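Local coordinates for SA0254 protein (Staphylococcus aureus subsp. aureus, PDB 2OOI) that is of unknown function but carries a UTRA domain, the kind that in GntR-family transcription regulators binds small effector molecules, at residues Q132-M137 with P141-D146. Residues are numbered along the deposited sequence; the frame is centred on the assembly and turned at random.
Sequences QTFYTM and PFDSSD
Phe134 and Asp143 face each other as an antiparallel hydrogen-bonded pair, and their side chains run side by side in the same direction. The aspartate carboxylate lies alongside the ring, OD2 nearest Phe134 CD2 at 3.3 Å, with the two planes only 22° apart. With CG anti to the backbone N (chi1 168°), Asp143 carries its carboxylate along the neighbouring ring; OD1 accepts from Ser145 OG through its syn lone pair, a bond of 2.8 Å that restrains the carboxylate's rotation. Ser145 OG is also hydrogen-bonded to Ser68 OG on the adjacent strand 61-71. The ring of Phe142 also reaches Phe134 CB, with CZ at 3.5 Å, while Thr136 CG2 meets CD2 of that ring at an oblique angle. Among the backbone bonds, Gln132 and Ser145 pair reciprocally, and Phe134 N donates to Asp143 O. Phe134 O, however, accepts from Phe142 N at 2.8 Å, not from Asp143, and the pairing then moves to Tyr135 with Pro141. This one-residue shift is a beta bulge, placed close to the turn of the hairpin formed by strands 126-136 and 141-150, which lie next to each other in the six-stranded antiparallel sheet of this UTRA domain. Proline has no N-H to give; it contributes CB, 3.6 Å from Tyr135 CE1, and a CA-H...O contact to Phe134 O. Tyr135 and Thr133 lie on the sheet face opposite Phe134 and Asp143. Farther out, Phe88 of helix 87-94 meets the Phe134 ring with planes at about 45°, and Phe101 stacks on Tyr135. Glu40 ties the strands together, its two carboxylate oxygens bonded to Thr133 OG1 and Ser144 OG. A zinc ion lies about 8 Å from the Asp143 side chain, too far for direct coordination.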
loop_
_atom_site.group_PDB
_atom_site.type_symbol
_atom_site.label_atom_id
_atom_site.label_comp_id
_atom_site.label_asym_id
_atom_site.label_seq_id
_atom_site.Cartn_x
_atom_site.Cartn_y
_atom_site.Cartn_z
ATOM N N GLN B 132 9.146 2.807 6.613
ATOM C CA GLN B 132 9.522 1.429 6.847
ATOM C C GLN B 132 10.565 1.336 7.959
ATOM O O GLN B 132 11.530 2.081 7.947
ATOM C CB GLN B 132 10.020 0.802 5.546
ATOM C CG GLN B 132 10.147 -0.723 5.616
ATOM C CD GLN B 132 10.229 -1.420 4.255
ATOM O OE1 GLN B 132 10.402 -2.641 4.195
ATOM N NE2 GLN B 132 10.099 -0.656 3.167
ATOM N N THR B 133 10.368 0.435 8.921
ATOM C CA THR B 133 11.378 0.202 9.946
ATOM C C THR B 133 11.885 -1.213 9.796
ATOM O O THR B 133 11.093 -2.142 9.813
ATOM C CB THR B 133 10.821 0.361 11.325
ATOM O OG1 THR B 133 10.376 1.704 11.485
ATOM C CG2 THR B 133 11.903 0.037 12.398
ATOM N N PHE B 134 13.200 -1.362 9.634
ATOM C CA PHE B 134 13.804 -2.663 9.400
ATOM C C PHE B 134 14.471 -3.187 10.674
ATOM O O PHE B 134 15.138 -2.439 11.402
ATOM C CB PHE B 134 14.874 -2.572 8.306
ATOM C CG PHE B 134 14.346 -2.233 6.929
ATOM C CD1 PHE B 134 14.129 -3.238 5.985
ATOM C CD2 PHE B 134 14.115 -0.894 6.557
ATOM C CE1 PHE B 134 13.660 -2.921 4.683
ATOM C CE2 PHE B 134 13.650 -0.565 5.267
ATOM C CZ PHE B 134 13.423 -1.580 4.328
ATOM N N TYR B 135 14.325 -4.478 10.924
ATOM C CA TYR B 135 14.953 -5.096 12.063
ATOM C C TYR B 135 15.863 -6.197 11.594
ATOM O O TYR B 135 15.592 -6.865 10.598
ATOM C CB TYR B 135 13.922 -5.698 13.008
ATOM C CG TYR B 135 12.885 -4.730 13.509
ATOM C CD1 TYR B 135 12.857 -4.326 14.845
ATOM C CD2 TYR B 135 11.920 -4.229 12.657
ATOM C CE1 TYR B 135 11.896 -3.445 15.299
ATOM C CE2 TYR B 135 10.966 -3.355 13.103
ATOM C CZ TYR B 135 10.959 -2.971 14.420
ATOM O OH TYR B 135 9.992 -2.098 14.823
ATOM N N THR B 136 16.933 -6.402 12.345
ATOM C CA THR B 136 17.792 -7.541 12.127
ATOM C C THR B 136 17.049 -8.799 12.530
ATOM O O THR B 136 15.985 -8.742 13.154
ATOM C CB THR B 136 19.030 -7.482 12.998
ATOM O OG1 THR B 136 18.637 -7.668 14.362
ATOM C CG2 THR B 136 19.754 -6.161 12.811
ATOM N N MET B 137 17.639 -9.942 12.208
ATOM C CA MET B 137 17.022 -11.231 12.505
ATOM C C MET B 137 16.965 -11.511 14.010
ATOM O O MET B 137 16.320 -12.459 14.418
ATOM C CB MET B 137 17.761 -12.358 11.786
ATOM C CG MET B 137 16.835 -13.430 11.186
ATOM S SD MET B 137 17.727 -14.413 9.949
ATOM C CE MET B 137 17.910 -13.187 8.621
ATOM N N PRO B 141 16.178 -3.065 15.653
ATOM C CA PRO B 141 15.756 -2.154 14.592
ATOM C C PRO B 141 16.937 -1.347 14.131
ATOM O O PRO B 141 17.590 -0.778 14.965
ATOM C CB PRO B 141 14.748 -1.244 15.291
ATOM C CG PRO B 141 15.151 -1.240 16.734
ATOM C CD PRO B 141 15.836 -2.567 16.995
ATOM N N PHE B 142 17.240 -1.289 12.837
ATOM C CA PHE B 142 18.463 -0.597 12.424
ATOM C C PHE B 142 18.291 0.520 11.392
ATOM O O PHE B 142 19.227 1.294 11.177
ATOM C CB PHE B 142 19.482 -1.613 11.924
ATOM C CG PHE B 142 19.082 -2.289 10.664
ATOM C CD1 PHE B 142 19.334 -1.707 9.449
ATOM C CD2 PHE B 142 18.423 -3.501 10.694
ATOM C CE1 PHE B 142 18.947 -2.318 8.277
ATOM C CE2 PHE B 142 18.017 -4.129 9.504
ATOM C CZ PHE B 142 18.284 -3.529 8.302
ATOM N N ASP B 143 17.115 0.620 10.768
ATOM C CA ASP B 143 16.889 1.560 9.667
ATOM C C ASP B 143 15.488 2.105 9.769
ATOM O O ASP B 143 14.526 1.339 9.726
ATOM C CB ASP B 143 17.063 0.818 8.344
ATOM C CG ASP B 143 16.578 1.604 7.116
ATOM O OD1 ASP B 143 16.099 2.747 7.227
ATOM O OD2 ASP B 143 16.709 1.052 5.999
ATOM N N SER B 144 15.374 3.427 9.885
ATOM C CA SER B 144 14.095 4.142 9.858
ATOM C C SER B 144 13.989 4.936 8.568
ATOM O O SER B 144 14.708 5.902 8.391
ATOM C CB SER B 144 14.028 5.121 11.037
ATOM O OG SER B 144 12.799 5.838 11.089
ATOM N N SER B 145 13.074 4.562 7.688
ATOM C CA SER B 145 12.970 5.209 6.367
ATOM C C SER B 145 11.595 5.810 6.045
ATOM O O SER B 145 10.541 5.167 6.206
ATOM C CB SER B 145 13.357 4.220 5.259
ATOM O OG SER B 145 14.779 4.084 5.192
ATOM N N ASP B 146 11.629 7.062 5.603
ATOM C CA ASP B 146 10.471 7.711 5.030
ATOM C C ASP B 146 10.698 7.916 3.568
ATOM O O ASP B 146 11.750 8.418 3.160
ATOM C CB ASP B 146 10.226 9.040 5.687
ATOM C CG ASP B 146 9.656 8.874 7.001
ATOM O OD1 ASP B 146 8.659 8.140 7.109
ATOM O OD2 ASP B 146 10.205 9.424 7.944
#